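GTP-binding nuclear protein GSP1 (Encephalitozoon cuniculi, PDB 4DJT) binds guanine nucleotides as a Ran-type small GTPase and probably serves the import of proteins into the nucleus and the export of RNA. Local coordinates at residues I83-A88 with A112-E117; V51-D56 with L164-L169; L90-T95 with Q101-W106. All coordinates share one frame; numbering follows the deposited sequence. Where two conformers were deposited one is given.

Interaction 1: I83-A88 with A112-E117; sequences IGASGA and AVVGNE
V113 meets I83 through CG1, the branch that its first torsion (chi1 179°) sets anti to the backbone N and turns outward from helix 103-114. I83 starts less favourably, since its CB is directed away from that helix. Its chi1 of -72° corrects this by laying CG1 beside its own backbone N, so that I83 CG1 comes to 3.8 Å from V113 CG1. The two side chains cross at about a right angle, and the methyl of V113 also reaches over the start of the main chain of I83, with V113 CG1 3.9 Å from I83 N. Branched residues suit both places: each offers a broad hydrocarbon flank close to its backbone.

One residue further along the helix, V114 faces A85. It was deposited in two conformers; in the one given, V114 CG2 lies 4.3 Å from A85 CB, a loose apolar touch that the small methyl of alanine permits while A85 also packs against C15 and F110.

Glycines shape both segments. G84 (phi 87°) turns the backbone between I83 and A85 with a positive phi, where a CB would collide with the carbonyl O before it. G115 has the same requirement as the first residue past the helix. The contact thus joins the end of the predicted switch-II region, leading into strand 87-93, to the C-terminal end of helix 103-114; Y82 of helix 79-82 adjoins both valines, and I83 O takes a hydrogen bond from K13 NZ.

No hydrogen bond or charge pair links the two segments. Dispersion and hydrophobic contact alone hold them to each other, with I83 and V113 at the more exposed margin and A85 as the buried residue.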
loop_
_atom_site.group_PDB
_atom_site.type_symbol
_atom_site.label_atom_id
_atom_site.label_comp_id
_atom_site.label_asym_id
_atom_site.label_seq_id
_atom_site.Cartn_x
_atom_site.Cartn_y
_atom_site.Cartn_z
ATOM N N ILE A 83 5.156 -11.451 -6.394
ATOM C CA ILE A 83 5.246 -11.765 -7.828
ATOM C C ILE A 83 4.108 -11.143 -8.632
ATOM O O ILE A 83 2.949 -11.208 -8.245
ATOM C CB ILE A 83 5.247 -13.286 -8.082
ATOM C CG1 ILE A 83 6.584 -13.883 -7.644
ATOM C CG2 ILE A 83 5.024 -13.586 -9.573
ATOM C CD1 ILE A 83 6.667 -15.409 -7.763
ATOM N N GLY A 84 4.449 -10.522 -9.745
ATOM C CA GLY A 84 3.445 -9.931 -10.611
ATOM C C GLY A 84 3.050 -8.501 -10.241
ATOM O O GLY A 84 2.263 -7.886 -10.965
ATOM N N ALA A 85 3.568 -7.981 -9.121
ATOM C CA ALA A 85 3.263 -6.599 -8.689
ATOM C C ALA A 85 3.838 -5.598 -9.661
ATOM O O ALA A 85 4.986 -5.753 -10.115
ATOM C CB ALA A 85 3.797 -6.296 -7.288
ATOM N N SER A 86 3.050 -4.561 -9.934
ATOM C CA SER A 86 3.497 -3.411 -10.704
ATOM C C SER A 86 4.034 -2.316 -9.804
ATOM O O SER A 86 4.678 -1.401 -10.303
ATOM C CB SER A 86 2.354 -2.844 -11.553
ATOM O OG SER A 86 2.064 -3.676 -12.642
ATOM N N GLY A 87 3.721 -2.365 -8.499
ATOM C CA GLY A 87 4.101 -1.316 -7.572
ATOM C C GLY A 87 3.850 -1.734 -6.157
ATOM O O GLY A 87 3.278 -2.808 -5.927
ATOM N N ALA A 88 4.283 -0.894 -5.213
ATOM C CA ALA A 88 4.094 -1.137 -3.790
ATOM C C ALA A 88 3.774 0.178 -3.104
ATOM O O ALA A 88 4.222 1.271 -3.543
ATOM C CB ALA A 88 5.332 -1.784 -3.163
ATOM N N ALA A 112 13.815 -7.403 -4.456
ATOM C CA ALA A 112 14.480 -8.701 -4.692
ATOM C C ALA A 112 13.607 -9.647 -5.551
ATOM O O ALA A 112 14.129 -10.511 -6.251
ATOM C CB ALA A 112 14.823 -9.368 -3.368
ATOM N N VAL A 113 12.284 -9.476 -5.473
ATOM C CA VAL A 113 11.351 -10.211 -6.321
ATOM C C VAL A 113 10.894 -9.481 -7.615
ATOM O O VAL A 113 10.807 -10.114 -8.662
ATOM C CB VAL A 113 10.101 -10.666 -5.488
ATOM C CG1 VAL A 113 9.105 -11.405 -6.370
ATOM C CG2 VAL A 113 10.525 -11.547 -4.339
ATOM N N VAL A 114 10.620 -8.176 -7.565
ATOM C CA VAL A 114 9.971 -7.433 -8.660
ATOM C C VAL A 114 10.965 -6.584 -9.472
ATOM O O VAL A 114 10.649 -6.143 -10.559
ATOM C CB VAL A 114 8.865 -6.511 -8.089
ATOM C CG1 VAL A 114 8.073 -5.823 -9.192
ATOM C CG2 VAL A 114 7.935 -7.310 -7.172
ATOM N N GLY A 115 12.152 -6.335 -8.895
ATOM C CA GLY A 115 13.169 -5.493 -9.529
ATOM C C GLY A 115 13.097 -4.051 -9.048
ATOM O O GLY A 115 12.202 -3.687 -8.279
ATOM N N ASN A 116 14.013 -3.234 -9.550
ATOM C CA ASN A 116 14.248 -1.891 -9.050
ATOM C C ASN A 116 13.538 -0.814 -9.843
ATOM O O ASN A 116 13.740 0.359 -9.569
ATOM C CB ASN A 116 15.755 -1.554 -9.110
ATOM C CG ASN A 116 16.627 -2.622 -8.500
ATOM O OD1 ASN A 116 16.238 -3.290 -7.547
ATOM N ND2 ASN A 116 17.843 -2.792 -9.063
ATOM N N GLU A 117 12.757 -1.172 -10.846
ATOM C CA GLU A 117 12.040 -0.154 -11.641
ATOM C C GLU A 117 10.620 0.137 -11.128
ATOM O O GLU A 117 10.140 1.264 -11.237
ATOM C CB GLU A 117 11.930 -0.567 -13.090
ATOM C CG GLU A 117 13.244 -0.609 -13.843
ATOM C CD GLU A 117 13.008 -0.938 -15.284
ATOM O OE1 GLU A 117 13.291 -2.097 -15.675
ATOM O OE2 GLU A 117 12.458 -0.054 -16.004
#

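Interaction 2: V51-D56 with L164-L169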
loop_
_atom_site.group_PDB
_atom_site.type_symbol
_atom_site.label_atom_id
_atom_site.label_comp_id
_atom_site.label_asym_id
_atom_site.label_seq_id
_atom_site.Cartn_x
_atom_site.Cartn_y
_atom_site.Cartn_z
ATOM N N VAL A 51 -9.809 -1.912 -6.283
ATOM C CA VAL A 51 -10.307 -0.523 -6.270
ATOM C C VAL A 51 -10.170 0.092 -7.691
ATOM O O VAL A 51 -9.073 0.128 -8.277
ATOM C CB VAL A 51 -9.638 0.344 -5.185
ATOM C CG1 VAL A 51 -8.109 0.405 -5.356
ATOM C CG2 VAL A 51 -10.243 1.740 -5.173
ATOM N N THR A 52 -11.300 0.558 -8.204
ATOM C CA THR A 52 -11.415 1.111 -9.535
ATOM C C THR A 52 -11.652 2.620 -9.441
ATOM O O THR A 52 -12.490 3.098 -8.666
ATOM C CB THR A 52 -12.583 0.484 -10.301
ATOM O OG1 THR A 52 -12.361 -0.930 -10.402
ATOM C CG2 THR A 52 -12.684 1.109 -11.733
ATOM N N PHE A 53 -10.891 3.350 -10.247
ATOM C CA PHE A 53 -11.082 4.766 -10.451
ATOM C C PHE A 53 -11.354 5.002 -11.934
ATOM O O PHE A 53 -10.826 4.305 -12.793
ATOM C CB PHE A 53 -9.797 5.534 -10.084
ATOM C CG PHE A 53 -9.362 5.373 -8.664
ATOM C CD1 PHE A 53 -8.527 4.334 -8.301
ATOM C CD2 PHE A 53 -9.782 6.239 -7.697
ATOM C CE1 PHE A 53 -8.122 4.171 -6.995
ATOM C CE2 PHE A 53 -9.345 6.102 -6.371
ATOM C CZ PHE A 53 -8.505 5.071 -6.038
ATOM N N LEU A 54 -12.152 6.006 -12.217
ATOM C CA LEU A 54 -12.300 6.511 -13.592
ATOM C C LEU A 54 -11.442 7.756 -13.717
ATOM O O LEU A 54 -11.447 8.632 -12.830
ATOM C CB LEU A 54 -13.774 6.829 -13.827
ATOM C CG LEU A 54 -14.307 7.188 -15.204
ATOM C CD1 LEU A 54 -13.966 6.136 -16.246
ATOM C CD2 LEU A 54 -15.826 7.321 -15.081
ATOM N N ASP A 55 -10.648 7.837 -14.775
ATOM C CA ASP A 55 -9.864 9.028 -14.992
ATOM C C ASP A 55 -10.546 10.057 -15.918
ATOM O O ASP A 55 -11.692 9.866 -16.374
ATOM C CB ASP A 55 -8.423 8.672 -15.426
ATOM C CG ASP A 55 -8.306 8.306 -16.891
ATOM O OD1 ASP A 55 -9.214 8.665 -17.673
ATOM O OD2 ASP A 55 -7.268 7.688 -17.257
ATOM N N ASP A 56 -9.858 11.176 -16.095
ATOM C CA ASP A 56 -10.392 12.370 -16.773
ATOM C C ASP A 56 -10.548 12.170 -18.281
ATOM O O ASP A 56 -11.103 13.039 -18.982
ATOM C CB ASP A 56 -9.463 13.567 -16.525
ATOM C CG ASP A 56 -8.050 13.331 -17.039
ATOM O OD1 ASP A 56 -7.302 12.567 -16.403
ATOM O OD2 ASP A 56 -7.655 13.952 -18.051
ATOM N N LEU A 164 -4.068 9.648 -2.828
ATOM C CA LEU A 164 -2.833 10.198 -3.395
ATOM C C LEU A 164 -1.847 9.114 -3.892
ATOM O O LEU A 164 -1.288 9.269 -4.973
ATOM C CB LEU A 164 -2.136 11.191 -2.422
ATOM C CG LEU A 164 -2.973 12.427 -2.056
ATOM C CD1 LEU A 164 -2.138 13.343 -1.154
ATOM C CD2 LEU A 164 -3.419 13.188 -3.309
ATOM N N PRO A 165 -1.623 8.020 -3.097
ATOM C CA PRO A 165 -0.700 7.011 -3.610
ATOM C C PRO A 165 -1.181 6.418 -4.926
ATOM O O PRO A 165 -0.383 6.180 -5.821
ATOM C CB PRO A 165 -0.668 5.960 -2.498
ATOM C CG PRO A 165 -0.973 6.788 -1.254
ATOM C CD PRO A 165 -2.071 7.688 -1.743
ATOM N N PHE A 166 -2.488 6.179 -5.028
ATOM C CA PHE A 166 -3.056 5.584 -6.252
ATOM C C PHE A 166 -2.991 6.561 -7.409
ATOM O O PHE A 166 -2.707 6.184 -8.561
ATOM C CB PHE A 166 -4.490 5.105 -6.006
ATOM C CG PHE A 166 -4.578 3.976 -5.046
ATOM C CD1 PHE A 166 -4.109 2.731 -5.391
ATOM C CD2 PHE A 166 -5.048 4.168 -3.751
ATOM C CE1 PHE A 166 -4.108 1.696 -4.485
ATOM C CE2 PHE A 166 -5.062 3.142 -2.863
ATOM C CZ PHE A 166 -4.608 1.894 -3.211
ATOM N N LEU A 167 -3.253 7.819 -7.142
ATOM C CA LEU A 167 -3.127 8.848 -8.177
ATOM C C LEU A 167 -1.719 8.872 -8.750
ATOM O O LEU A 167 -1.532 8.880 -9.969
ATOM C CB LEU A 167 -3.515 10.215 -7.628
ATOM C CG LEU A 167 -3.536 11.401 -8.610
ATOM C CD1 LEU A 167 -4.469 11.138 -9.783
ATOM C CD2 LEU A 167 -3.907 12.700 -7.876
ATOM N N HIS A 168 -0.712 8.890 -7.877
ATOM C CA HIS A 168 0.691 8.826 -8.335
ATOM C C HIS A 168 0.998 7.600 -9.172
ATOM O O HIS A 168 1.605 7.688 -10.237
ATOM C CB HIS A 168 1.660 8.871 -7.165
ATOM C CG HIS A 168 3.104 8.974 -7.594
ATOM N ND1 HIS A 168 3.596 10.072 -8.160
ATOM C CD2 HIS A 168 4.129 8.031 -7.609
ATOM C CE1 HIS A 168 4.892 9.875 -8.470
ATOM N NE2 HIS A 168 5.212 8.631 -8.145
ATOM N N LEU A 169 0.562 6.447 -8.691
ATOM C CA LEU A 169 0.803 5.174 -9.372
ATOM C C LEU A 169 0.154 5.157 -10.762
ATOM O O LEU A 169 0.795 4.762 -11.734
ATOM C CB LEU A 169 0.310 3.997 -8.493
ATOM C CG LEU A 169 1.103 3.670 -7.209
ATOM C CD1 LEU A 169 0.366 2.667 -6.320
ATOM C CD2 LEU A 169 2.503 3.147 -7.564
#
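Helix 164-174 of the Ras-like G domain packs through F166 on V51 and F53 of strand 46-54, near the edge of the central mixed sheet, where that strand runs antiparallel to strand 60-68. F166 comes from the first turn of the helix. V51 and F53 are two residues apart, so both side chains point to the same face of the sheet, while T52 between them points to the other.

F166 is approached at two places. V51 sends a methyl over one face of its ring: V51 CG1 stands 4.3 Å above the plane, offset toward the rim. F53 meets the base of the same side chain, with F53 CE1 4.0 Å from F166 CG. The two phenylalanine side chains cross at about a right angle, yet their ring planes are inclined by only 35° and their centroids are 5.9 Å apart, an oblique aromatic pair. F166 has its CG beside its own backbone N (chi1 -66°), which carries the ring out from the helix toward the strand.

Large rigid side chains suit this site because the backbones stay well apart, with the CA atoms of F53 and F166 9.1 Å from each other. The aromatic patch extends beyond the two segments: F53 stacks with F181, F166 meets the rings of F63 and F162, and V185 touches both V51 and F53. The salt bridge from D56 OD2 to R176 NH2 adds a polar tie just past the strand. Phenylalanine rings fill the interior without polar atoms that would need partners. At the closest point across the contact, F53 CE1 rests 3.9 Å from F166 CB.

Interaction 3: L90-T95 with Q101-W106. Unlike the reference sequence in segment 90-95: L90 (reference Phe).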
loop_
_atom_site.group_PDB
_atom_site.type_symbol
_atom_site.label_atom_id
_atom_site.label_comp_id
_atom_site.label_asym_id
_atom_site.label_seq_id
_atom_site.Cartn_x
_atom_site.Cartn_y
_atom_site.Cartn_z
ATOM N N LEU A 90 4.373 1.439 0.656
ATOM C CA LEU A 90 5.159 1.026 1.817
ATOM C C LEU A 90 4.888 1.980 2.949
ATOM O O LEU A 90 5.057 3.193 2.800
ATOM C CB LEU A 90 6.663 0.996 1.437
ATOM C CG LEU A 90 7.660 0.771 2.582
ATOM C CD1 LEU A 90 7.445 -0.566 3.278
ATOM C CD2 LEU A 90 9.089 0.892 2.046
ATOM N N PHE A 91 4.369 1.458 4.068
ATOM C CA PHE A 91 3.929 2.293 5.163
ATOM C C PHE A 91 4.902 2.202 6.320
ATOM O O PHE A 91 5.491 1.146 6.566
ATOM C CB PHE A 91 2.602 1.797 5.712
ATOM C CG PHE A 91 1.476 1.847 4.726
ATOM C CD1 PHE A 91 0.529 2.826 4.802
ATOM C CD2 PHE A 91 1.352 0.870 3.757
ATOM C CE1 PHE A 91 -0.526 2.885 3.872
ATOM C CE2 PHE A 91 0.312 0.907 2.839
ATOM C CZ PHE A 91 -0.626 1.916 2.906
ATOM N N PHE A 92 4.980 3.286 7.076
ATOM C CA PHE A 92 5.462 3.204 8.440
ATOM C C PHE A 92 4.542 3.990 9.361
ATOM O O PHE A 92 3.682 4.729 8.926
ATOM C CB PHE A 92 6.931 3.662 8.539
ATOM C CG PHE A 92 7.129 5.138 8.324
ATOM C CD1 PHE A 92 7.104 5.680 7.041
ATOM C CD2 PHE A 92 7.375 5.986 9.397
ATOM C CE1 PHE A 92 7.258 7.026 6.835
ATOM C CE2 PHE A 92 7.555 7.349 9.193
ATOM C CZ PHE A 92 7.481 7.866 7.912
ATOM N N ASP A 93 4.750 3.791 10.653
ATOM C CA ASP A 93 4.032 4.458 11.710
ATOM C C ASP A 93 4.946 5.570 12.220
ATOM O O ASP A 93 6.057 5.291 12.720
ATOM C CB ASP A 93 3.780 3.416 12.797
ATOM C CG ASP A 93 3.052 3.961 14.023
ATOM O OD1 ASP A 93 3.007 5.192 14.242
ATOM O OD2 ASP A 93 2.551 3.107 14.794
ATOM N N VAL A 94 4.504 6.817 12.083
ATOM C CA VAL A 94 5.329 7.972 12.433
ATOM C C VAL A 94 5.624 8.040 13.926
ATOM O O VAL A 94 6.472 8.840 14.359
ATOM C CB VAL A 94 4.673 9.315 12.033
ATOM C CG1 VAL A 94 4.542 9.425 10.541
ATOM C CG2 VAL A 94 3.335 9.513 12.731
ATOM N N THR A 95 4.927 7.224 14.714
ATOM C CA THR A 95 5.184 7.152 16.155
ATOM C C THR A 95 6.031 5.924 16.579
ATOM O O THR A 95 6.171 5.673 17.780
ATOM C CB THR A 95 3.862 7.172 16.946
ATOM O OG1 THR A 95 3.171 5.936 16.760
ATOM C CG2 THR A 95 2.962 8.324 16.476
ATOM N N GLN A 101 12.892 2.031 10.714
ATOM C CA GLN A 101 14.189 1.350 10.520
ATOM C C GLN A 101 14.117 0.220 9.493
ATOM O O GLN A 101 15.037 0.066 8.681
ATOM C CB GLN A 101 14.715 0.788 11.857
ATOM N N ASN A 102 13.018 -0.551 9.503
ATOM C CA ASN A 102 12.895 -1.711 8.622
ATOM C C ASN A 102 12.484 -1.315 7.197
ATOM O O ASN A 102 12.314 -2.187 6.338
ATOM C CB ASN A 102 11.892 -2.731 9.180
ATOM C CG ASN A 102 12.524 -3.747 10.131
ATOM O OD1 ASN A 102 13.532 -4.390 9.813
ATOM N ND2 ASN A 102 11.893 -3.933 11.290
ATOM N N LEU A 103 12.322 -0.009 6.932
ATOM C CA LEU A 103 11.917 0.416 5.591
ATOM C C LEU A 103 12.862 -0.103 4.498
ATOM O O LEU A 103 12.418 -0.555 3.447
ATOM C CB LEU A 103 11.759 1.935 5.489
ATOM C CG LEU A 103 10.522 2.588 6.143
ATOM C CD1 LEU A 103 10.599 4.105 5.970
ATOM C CD2 LEU A 103 9.205 2.071 5.579
ATOM N N ALA A 104 14.171 -0.029 4.742
ATOM C CA ALA A 104 15.142 -0.425 3.728
ATOM C C ALA A 104 15.047 -1.918 3.460
ATOM O O ALA A 104 15.231 -2.374 2.327
ATOM C CB ALA A 104 16.564 -0.046 4.178
ATOM N N ARG A 105 14.798 -2.662 4.513
ATOM C CA ARG A 105 14.585 -4.106 4.443
ATOM C C ARG A 105 13.345 -4.444 3.594
ATOM O O ARG A 105 13.385 -5.361 2.777
ATOM C CB ARG A 105 14.417 -4.694 5.857
ATOM N N TRP A 106 12.264 -3.685 3.789
ATOM C CA TRP A 106 11.047 -3.850 3.000
ATOM C C TRP A 106 11.264 -3.526 1.562
ATOM O O TRP A 106 10.867 -4.298 0.668
ATOM C CB TRP A 106 9.896 -3.000 3.565
ATOM C CG TRP A 106 9.199 -3.643 4.724
ATOM C CD1 TRP A 106 9.234 -3.260 6.065
ATOM C CD2 TRP A 106 8.362 -4.830 4.691
ATOM N NE1 TRP A 106 8.479 -4.105 6.829
ATOM C CE2 TRP A 106 7.923 -5.062 6.060
ATOM C CE3 TRP A 106 7.933 -5.689 3.692
ATOM C CZ2 TRP A 106 7.108 -6.114 6.396
ATOM C CZ3 TRP A 106 7.099 -6.755 4.044
ATOM C CH2 TRP A 106 6.703 -6.961 5.360
#
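L103 reaches out from the first turn of helix 103-114 and sets its forked end against L90 and F92, which lie on the same face of strand 87-93. The side chains of L90 and L103, of F92 and L103, and of L90 and W106 all cross at a slant. Branch CD2 goes mainly to L90, with L103 CD2 3.6 Å from L90 CG, and also borders F92 CB; CD1 leans against the F92 ring, L103 CD1 standing 4.0 Å from F92 CD1. Leucine suits the place because its fork fits two neighbours at once, and V140 of helix 137-143 touches both F92 and L103. One helical turn later, W106 brings its CB to L90: the distance from L90 CD1 to W106 CB is 3.5 Å. L90 has its CG anti to the backbone N (chi1 172°), sending its branches out toward the helix.

The indole then leads away from the strand. Its NE1 hydrogen-bonds D19 OD1 in the nucleotide-binding loop, so tryptophan supplies both an apolar base and a donor. F91 points to the other face of the sheet, beside V22 and N125 of the nucleotide site.

Where the strand ends, D93 closes an Asx turn. Its OD1 accepts from T95 N at 2.8 Å and from T95 OG1 at 2.6 Å, both from the same face of the carboxylate plane. D93 OD2 forms a salt bridge with K126, a GTP-binding residue.

This is the strand-to-helix half of a beta-alpha-beta unit completed by strand 120-125. Across the two segments the chemistry is purely apolar, so close fit seats the helix on the sheet, while polar bonds at the margins tie the unit to the nucleotide site.

In the fold
Interactions 1 and 3 both concern strand 87-93 and helix 103-114, their centres 17 Å apart, but interaction 1 touches only the lead-in to the strand and the C-terminal end of the helix. Interaction 3 is buried and tightly fitted where the strand runs up to the nucleotide site; interaction 1 is only partly buried and relies on small and branched residues around glycine turns. Interaction 2 is also buried, but it seats helix 164-174 against strand 46-54, lies on the opposite side of the chain's centre from interaction 3 and is dominated by aromatic rings. No hydrogen bond crosses any of the three: aliphatic, aromatic and mixed packing fix two helices onto one sheet.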